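Local coordinates for protein Serpin48 (Tenebrio molitor, PDB 3OZQ) that inhibits the serine protease SPE (Spätzle-processing enzyme) as a highly specific serpin of insect innate immunity, at residues A[33-38]-A[317-322]; A[278-283]-A[290-295]; A[175-180]-A[205-210]. All coordinates share one frame; numbering follows the deposited sequence.

Interaction 1. Residues A[33-38]-A[317-322]; sequences NFLVSP and SFIDVS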
# COMPACT_ATOMS: atom_id res chain seq x y z
N ASN A 33 5.62 13.05 4.40
CA ASN A 33 5.59 11.94 3.46
C ASN A 33 4.83 10.77 4.05
O ASN A 33 4.82 10.56 5.27
CB ASN A 33 6.99 11.50 3.04
CG ASN A 33 7.87 12.65 2.60
OD1 ASN A 33 7.38 13.71 2.20
ND2 ASN A 33 9.19 12.45 2.66
N PHE A 34 4.15 10.02 3.19
CA PHE A 34 3.65 8.73 3.60
C PHE A 34 3.55 7.73 2.43
O PHE A 34 3.62 8.11 1.24
CB PHE A 34 2.32 8.83 4.40
CG PHE A 34 1.12 9.20 3.57
CD1 PHE A 34 0.44 8.23 2.84
CD2 PHE A 34 0.67 10.50 3.52
CE1 PHE A 34 -0.69 8.57 2.08
CE2 PHE A 34 -0.44 10.84 2.76
CZ PHE A 34 -1.11 9.87 2.03
N LEU A 35 3.40 6.47 2.82
CA LEU A 35 3.22 5.35 1.90
C LEU A 35 2.15 4.45 2.50
O LEU A 35 2.16 4.19 3.70
CB LEU A 35 4.54 4.57 1.74
CG LEU A 35 4.52 3.30 0.89
CD1 LEU A 35 4.26 3.64 -0.57
CD2 LEU A 35 5.84 2.54 1.01
N VAL A 36 1.21 4.00 1.66
CA VAL A 36 0.14 3.11 2.09
C VAL A 36 -0.21 2.10 0.99
O VAL A 36 -0.07 2.40 -0.20
CB VAL A 36 -1.12 3.90 2.54
CG1 VAL A 36 -1.68 4.78 1.39
CG2 VAL A 36 -2.20 2.94 3.14
N SER A 37 -0.62 0.90 1.40
CA SER A 37 -1.13 -0.09 0.47
C SER A 37 -2.59 -0.39 0.76
O SER A 37 -2.91 -1.29 1.55
CB SER A 37 -0.34 -1.39 0.54
OG SER A 37 -0.85 -2.30 -0.42
N PRO A 38 -3.49 0.37 0.13
CA PRO A 38 -4.91 0.03 0.28
C PRO A 38 -5.19 -1.41 -0.18
O PRO A 38 -5.97 -2.14 0.46
CB PRO A 38 -5.62 1.06 -0.59
CG PRO A 38 -4.65 2.25 -0.59
CD PRO A 38 -3.29 1.60 -0.65
N SER A 317 4.96 -0.32 6.07
CA SER A 317 5.58 -0.52 4.76
C SER A 317 6.64 0.55 4.53
O SER A 317 6.65 1.58 5.20
CB SER A 317 4.52 -0.46 3.66
OG SER A 317 4.04 0.86 3.48
N PHE A 318 7.53 0.28 3.59
CA PHE A 318 8.51 1.27 3.14
C PHE A 318 8.75 1.14 1.65
O PHE A 318 8.40 0.14 1.02
CB PHE A 318 9.83 1.11 3.88
CG PHE A 318 10.60 -0.10 3.48
CD1 PHE A 318 10.29 -1.34 4.02
CD2 PHE A 318 11.64 -0.01 2.57
CE1 PHE A 318 11.00 -2.47 3.65
CE2 PHE A 318 12.35 -1.13 2.20
CZ PHE A 318 12.04 -2.36 2.74
N ILE A 319 9.33 2.20 1.10
CA ILE A 319 9.76 2.22 -0.28
C ILE A 319 11.09 2.96 -0.34
O ILE A 319 11.32 3.93 0.40
CB ILE A 319 8.76 2.94 -1.18
CG1 ILE A 319 9.17 2.78 -2.66
CG2 ILE A 319 8.68 4.41 -0.79
CD1 ILE A 319 8.17 3.34 -3.65
N ASP A 320 11.98 2.46 -1.18
CA ASP A 320 13.30 3.04 -1.28
C ASP A 320 13.61 3.18 -2.76
O ASP A 320 13.82 2.19 -3.46
CB ASP A 320 14.32 2.16 -0.56
CG ASP A 320 15.66 2.86 -0.36
OD1 ASP A 320 16.48 2.35 0.44
OD2 ASP A 320 15.88 3.92 -0.99
N VAL A 321 13.57 4.41 -3.25
CA VAL A 321 13.65 4.64 -4.68
C VAL A 321 15.02 5.14 -5.06
O VAL A 321 15.49 6.14 -4.54
CB VAL A 321 12.58 5.63 -5.15
CG1 VAL A 321 12.81 6.02 -6.59
CG2 VAL A 321 11.19 5.01 -5.00
N SER A 322 15.67 4.41 -5.97
CA SER A 322 17.04 4.71 -6.36
C SER A 322 17.24 4.53 -7.87
O SER A 322 16.27 4.39 -8.62
CB SER A 322 18.00 3.81 -5.58
OG SER A 322 17.80 2.47 -5.97
O HOH W 1 1.95 1.63 5.12

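Interaction 2. Residues A[278-283]-A[290-295]; sequences DFKKVL and KAFGDE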
# COMPACT_ATOMS: atom_id res chain seq x y z
N ASP A 278 -2.61 3.08 11.04
CA ASP A 278 -3.70 2.56 11.81
C ASP A 278 -4.88 2.44 10.87
O ASP A 278 -5.55 3.43 10.59
CB ASP A 278 -4.06 3.53 12.93
CG ASP A 278 -5.21 3.03 13.78
OD1 ASP A 278 -5.89 2.05 13.38
OD2 ASP A 278 -5.42 3.62 14.87
N PHE A 279 -5.13 1.23 10.40
CA PHE A 279 -6.24 0.98 9.48
C PHE A 279 -7.60 0.85 10.16
O PHE A 279 -8.63 0.92 9.50
CB PHE A 279 -5.95 -0.22 8.57
CG PHE A 279 -5.44 0.17 7.20
CD1 PHE A 279 -6.33 0.46 6.17
CD2 PHE A 279 -4.08 0.26 6.95
CE1 PHE A 279 -5.87 0.85 4.90
CE2 PHE A 279 -3.61 0.65 5.68
CZ PHE A 279 -4.51 0.93 4.66
N LYS A 280 -7.62 0.67 11.48
CA LYS A 280 -8.90 0.69 12.20
C LYS A 280 -9.52 2.08 12.10
O LYS A 280 -10.70 2.23 11.81
CB LYS A 280 -8.72 0.32 13.68
CG LYS A 280 -9.99 0.54 14.47
CD LYS A 280 -9.88 0.07 15.92
CE LYS A 280 -11.25 0.11 16.61
NZ LYS A 280 -11.17 0.22 18.11
N LYS A 281 -8.71 3.08 12.38
CA LYS A 281 -9.10 4.48 12.21
C LYS A 281 -9.59 4.73 10.79
O LYS A 281 -10.64 5.34 10.59
CB LYS A 281 -7.90 5.37 12.51
CG LYS A 281 -8.16 6.85 12.28
CD LYS A 281 -6.97 7.70 12.70
CE LYS A 281 -6.63 7.48 14.15
NZ LYS A 281 -5.40 8.24 14.53
N VAL A 282 -8.82 4.27 9.80
CA VAL A 282 -9.23 4.46 8.41
C VAL A 282 -10.57 3.78 8.14
O VAL A 282 -11.52 4.43 7.68
CB VAL A 282 -8.17 3.94 7.41
CG1 VAL A 282 -8.72 3.93 5.98
CG2 VAL A 282 -6.89 4.77 7.50
N LEU A 283 -10.66 2.49 8.46
CA LEU A 283 -11.83 1.70 8.08
C LEU A 283 -13.11 2.16 8.78
O LEU A 283 -14.20 2.07 8.21
CB LEU A 283 -11.58 0.20 8.30
CG LEU A 283 -10.50 -0.31 7.35
CD1 LEU A 283 -10.08 -1.75 7.66
CD2 LEU A 283 -10.99 -0.18 5.90
N LYS A 290 -19.28 -2.49 13.04
CA LYS A 290 -19.64 -3.67 13.83
C LYS A 290 -18.44 -4.49 14.27
O LYS A 290 -18.36 -4.90 15.42
CB LYS A 290 -20.61 -4.57 13.06
CG LYS A 290 -22.07 -4.46 13.51
CD LYS A 290 -22.58 -3.03 13.44
CE LYS A 290 -24.00 -2.93 13.99
NZ LYS A 290 -24.96 -3.78 13.23
N ALA A 291 -17.51 -4.73 13.35
CA ALA A 291 -16.40 -5.65 13.61
C ALA A 291 -15.47 -5.16 14.72
O ALA A 291 -14.69 -5.95 15.25
CB ALA A 291 -15.62 -5.92 12.34
N PHE A 292 -15.55 -3.87 15.05
CA PHE A 292 -14.68 -3.27 16.06
C PHE A 292 -15.36 -3.14 17.43
O PHE A 292 -14.73 -2.71 18.40
CB PHE A 292 -14.24 -1.86 15.62
CG PHE A 292 -13.50 -1.83 14.31
CD1 PHE A 292 -12.45 -2.68 14.06
CD2 PHE A 292 -13.87 -0.91 13.33
CE1 PHE A 292 -11.75 -2.61 12.84
CE2 PHE A 292 -13.19 -0.84 12.11
CZ PHE A 292 -12.13 -1.69 11.87
N GLY A 293 -16.64 -3.48 17.50
CA GLY A 293 -17.43 -3.23 18.70
C GLY A 293 -18.18 -4.43 19.25
O GLY A 293 -17.89 -5.57 18.89
N ASP A 294 -19.16 -4.17 20.11
CA ASP A 294 -19.86 -5.23 20.84
C ASP A 294 -20.72 -6.14 19.98
O ASP A 294 -20.91 -7.31 20.30
CB ASP A 294 -20.72 -4.65 21.97
CG ASP A 294 -19.90 -4.18 23.15
OD1 ASP A 294 -18.80 -4.74 23.37
OD2 ASP A 294 -20.35 -3.26 23.86
N GLU A 295 -21.26 -5.60 18.89
CA GLU A 295 -22.13 -6.37 18.02
C GLU A 295 -21.33 -7.29 17.11
O GLU A 295 -21.90 -7.97 16.25
CB GLU A 295 -23.01 -5.45 17.19
CG GLU A 295 -23.81 -4.49 18.04
CD GLU A 295 -24.82 -3.69 17.23
OE1 GLU A 295 -24.58 -2.47 17.04
OE2 GLU A 295 -25.84 -4.27 16.80
O HOH W 2 -11.96 -2.63 18.49

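Interaction 3. Residues A[175-180]-A[205-210]; sequences WLVPFP and DEQYFN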
# COMPACT_ATOMS: atom_id res chain seq x y z
N TRP A 175 13.78 -0.77 -12.68
CA TRP A 175 13.41 0.12 -13.77
C TRP A 175 13.65 -0.60 -15.10
O TRP A 175 14.66 -1.26 -15.27
CB TRP A 175 14.26 1.40 -13.74
CG TRP A 175 14.05 2.30 -12.55
CD1 TRP A 175 15.00 2.77 -11.69
CD2 TRP A 175 12.80 2.88 -12.13
NE1 TRP A 175 14.43 3.59 -10.74
CE2 TRP A 175 13.08 3.67 -10.99
CE3 TRP A 175 11.48 2.80 -12.59
CZ2 TRP A 175 12.07 4.38 -10.31
CZ3 TRP A 175 10.49 3.50 -11.91
CH2 TRP A 175 10.79 4.28 -10.79
N LEU A 176 12.72 -0.46 -16.04
CA LEU A 176 12.95 -0.93 -17.40
C LEU A 176 14.11 -0.15 -18.02
O LEU A 176 14.92 -0.70 -18.76
CB LEU A 176 11.68 -0.75 -18.24
CG LEU A 176 11.76 -1.14 -19.71
CD1 LEU A 176 12.19 -2.59 -19.86
CD2 LEU A 176 10.43 -0.89 -20.39
N VAL A 177 14.16 1.14 -17.70
CA VAL A 177 15.27 1.99 -18.11
C VAL A 177 15.78 2.68 -16.86
O VAL A 177 15.21 3.67 -16.40
CB VAL A 177 14.81 3.07 -19.11
CG1 VAL A 177 16.01 3.85 -19.63
CG2 VAL A 177 14.02 2.44 -20.25
N PRO A 178 16.86 2.14 -16.29
CA PRO A 178 17.44 2.69 -15.06
C PRO A 178 18.05 4.08 -15.26
O PRO A 178 18.35 4.47 -16.39
CB PRO A 178 18.53 1.67 -14.71
CG PRO A 178 18.86 1.00 -16.01
CD PRO A 178 17.57 0.94 -16.76
N PHE A 179 18.20 4.81 -14.16
CA PHE A 179 18.91 6.09 -14.18
C PHE A 179 20.41 5.84 -14.05
O PHE A 179 20.83 4.99 -13.26
CB PHE A 179 18.46 6.97 -13.00
CG PHE A 179 17.00 7.28 -12.99
CD1 PHE A 179 16.53 8.49 -13.50
CD2 PHE A 179 16.08 6.36 -12.49
CE1 PHE A 179 15.18 8.77 -13.51
CE2 PHE A 179 14.72 6.63 -12.50
CZ PHE A 179 14.27 7.84 -13.00
N PRO A 180 21.21 6.57 -14.85
CA PRO A 180 22.68 6.56 -14.75
C PRO A 180 23.15 7.32 -13.53
O PRO A 180 22.97 8.53 -13.45
CB PRO A 180 23.12 7.28 -16.03
CG PRO A 180 21.96 8.16 -16.40
CD PRO A 180 20.72 7.41 -15.96
N ASP A 205 17.31 11.27 -19.75
CA ASP A 205 16.95 12.12 -20.88
C ASP A 205 16.48 11.37 -22.12
O ASP A 205 16.81 10.20 -22.33
CB ASP A 205 18.13 13.01 -21.29
CG ASP A 205 18.60 13.90 -20.16
OD1 ASP A 205 17.76 14.34 -19.35
OD2 ASP A 205 19.82 14.16 -20.10
N GLU A 206 15.72 12.07 -22.95
CA GLU A 206 15.32 11.57 -24.26
C GLU A 206 14.77 10.15 -24.24
O GLU A 206 15.10 9.34 -25.11
CB GLU A 206 16.51 11.66 -25.24
CG GLU A 206 17.04 13.06 -25.46
CD GLU A 206 18.54 13.10 -25.74
OE1 GLU A 206 19.26 13.87 -25.06
OE2 GLU A 206 19.02 12.36 -26.64
N GLN A 207 13.93 9.85 -23.26
CA GLN A 207 13.26 8.55 -23.20
C GLN A 207 11.79 8.73 -23.57
O GLN A 207 11.22 9.79 -23.37
CB GLN A 207 13.34 7.96 -21.79
CG GLN A 207 14.76 7.79 -21.25
CD GLN A 207 15.50 6.65 -21.92
OE1 GLN A 207 16.73 6.59 -21.87
NE2 GLN A 207 14.76 5.74 -22.55
N TYR A 208 11.19 7.68 -24.13
CA TYR A 208 9.76 7.69 -24.42
C TYR A 208 9.00 7.00 -23.29
O TYR A 208 9.06 5.77 -23.14
CB TYR A 208 9.45 7.04 -25.77
CG TYR A 208 9.59 7.99 -26.94
CD1 TYR A 208 8.56 8.84 -27.30
CD2 TYR A 208 10.77 8.05 -27.68
CE1 TYR A 208 8.68 9.72 -28.38
CE2 TYR A 208 10.91 8.92 -28.75
CZ TYR A 208 9.86 9.76 -29.10
OH TYR A 208 9.99 10.63 -30.16
N PHE A 209 8.27 7.79 -22.52
CA PHE A 209 7.50 7.28 -21.39
C PHE A 209 6.07 7.75 -21.51
O PHE A 209 5.81 8.81 -22.08
CB PHE A 209 8.08 7.81 -20.07
CG PHE A 209 9.42 7.24 -19.71
CD1 PHE A 209 10.41 8.04 -19.16
CD2 PHE A 209 9.69 5.89 -19.91
CE1 PHE A 209 11.65 7.51 -18.82
CE2 PHE A 209 10.92 5.36 -19.57
CZ PHE A 209 11.90 6.17 -19.02
N ASN A 210 5.15 6.96 -20.97
CA ASN A 210 3.76 7.39 -20.90
C ASN A 210 3.63 8.70 -20.16
O ASN A 210 4.16 8.87 -19.05
CB ASN A 210 2.90 6.29 -20.28
CG ASN A 210 2.59 5.18 -21.27
OD1 ASN A 210 2.14 5.45 -22.38
ND2 ASN A 210 2.86 3.95 -20.88

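Interaction 1. Residues A[33-38]-A[317-322]
The hydroxyl of S317 turns toward L35, reaching it through one water and by direct contact. That water sits 2.8 Å from S317 OG and donates to L35 O at 2.9 Å, a bridge that supplies the buried carbonyl with a proton donor. OG can reach it because its torsion places it between the backbone N and the carbonyl carbon (chi1 71°). Serine suits this place: its small side chain also lets the leucine branch come in beside it, L35 CD2 lying 3.5 Å from S317 OG. In the serpin fold, strand 34-36 belongs to sheet B and strand 317-321 to sheet A, so the contact joins two different layers; the short strand axes stay 6.9 Å apart and make an angle of 117°. Leucine is long enough to cross that spacing. With CG anti to its backbone N (chi1 176°), L35 lays CD2 over the neighbouring backbone, 3.3 Å from F318 C, and against the branch point I319 CB at 3.7 Å. L35 also packs on F368 of strand 365-372, while its amide N is bonded to S275 OG. Just beyond the strand, S37 caps the following helix by accepting from S40 N through its OG.

Interaction 2. Residues A[278-283]-A[290-295]
K280 lies across F292 with its methylene chain, not its charge. CG stands over the centre of the ring, 3.9 Å from the F292 centroid and only 7° off the ring normal, a clear CH-pi contact. This is the short serpin helix that follows strand 260-278, whose end is s6A (the helix is hI in the usual family naming), and against it the chain folds back through a 3-10 turn. Trans at chi1 (171°) and stretched out beyond CG, K280 runs past the phenylalanine in the opposite direction, so that K280 CE comes to 3.7 Å from F292 CB. Lysine fits here because its aliphatic part can cover the ring while its ammonium group remains near water: one solvent molecule accepts from K280 NZ at 3.0 Å and donates to F292 O at 2.8 Å. The ring is also met at its edge, near its plane, where L283 CB is 4.1 Å from F292 CZ.

Were this phenylalanine replaced by an alanine, the methylenes of K280 would probably lose the surface they lie on and a gap would be likely to open beside L283. Further out, the ring packs on I310 and I313 of strand 310-321, the backbone of A291 bonds to I310, and F18 and L45 touch L283 from helices 10-29 and 38-50. The turn that presents F292 is closed by G293 N donating to K290 O at 3.0 Å. The helix itself begins at the N-cap D278, whose short carboxylate can fold over the first turn: K281 N donates to D278 OD1 at 3.2 Å along a nearly straight line, approaching from above the carboxylate plane, 66° out of it.

Interaction 3. Residues A[175-180]-A[205-210]
Apolar packing joins V177 to F209. V177 CB stands at the edge of the F209 ring, near its plane and 4.3 Å from F209 CZ; a branched, compact valine puts bulk here without needing a long reach. Contact with a polar group follows: V177 CG1 is 3.6 Å from Q207 OE1 and 3.7 Å from Q207 CD, while V177 CG2 lies near Q207 NE2. These are van der Waals contacts, the methyl groups lying against the amide at a partly exposed site. The glutamine folds back because its chain bends at chi2 (-72°), and its CB lies 3.4 Å above one face of the F209 ring, offset toward the rim. Within the loop W175 and F179 meet edge to face: F179 CE2 sits 3.5 Å above the W175 ring plane, and W175 NE1 lies in the plane of the F179 ring at its edge.

Backbone geometry accounts for the corner. E206 has a positive phi (48°), and with Q207 it faces V264 in a G1 beta bulge, where strand 207-214 turns away from the preceding one. L204 of strand 196-205 touches both V177 and F209. This is consistent with the breach region of the serpin fold, where the loop leaving the third strand of sheet A packs against the join between sheets C and B.

Interaction 1 lies about 7 Å (centre to centre) from the centre of the molecule and touches each of the others, whereas interactions 2 and 3 are on opposite sides of that centre, with their own centres about 43 Å apart and their nearest atoms about 22 Å apart. Interaction 2 meets interaction 1 by packing, V36 CG2 against F279 CZ at 3.4 Å. Interaction 3 meets it through a probable hydrogen bond from W175 NE1 to S322 O, 2.9 Å. Strand 310-321 thus runs from near the helix of interaction 2 to the probable breach by interaction 3; in serpins this strand leads toward the reactive-centre loop that engages the protease.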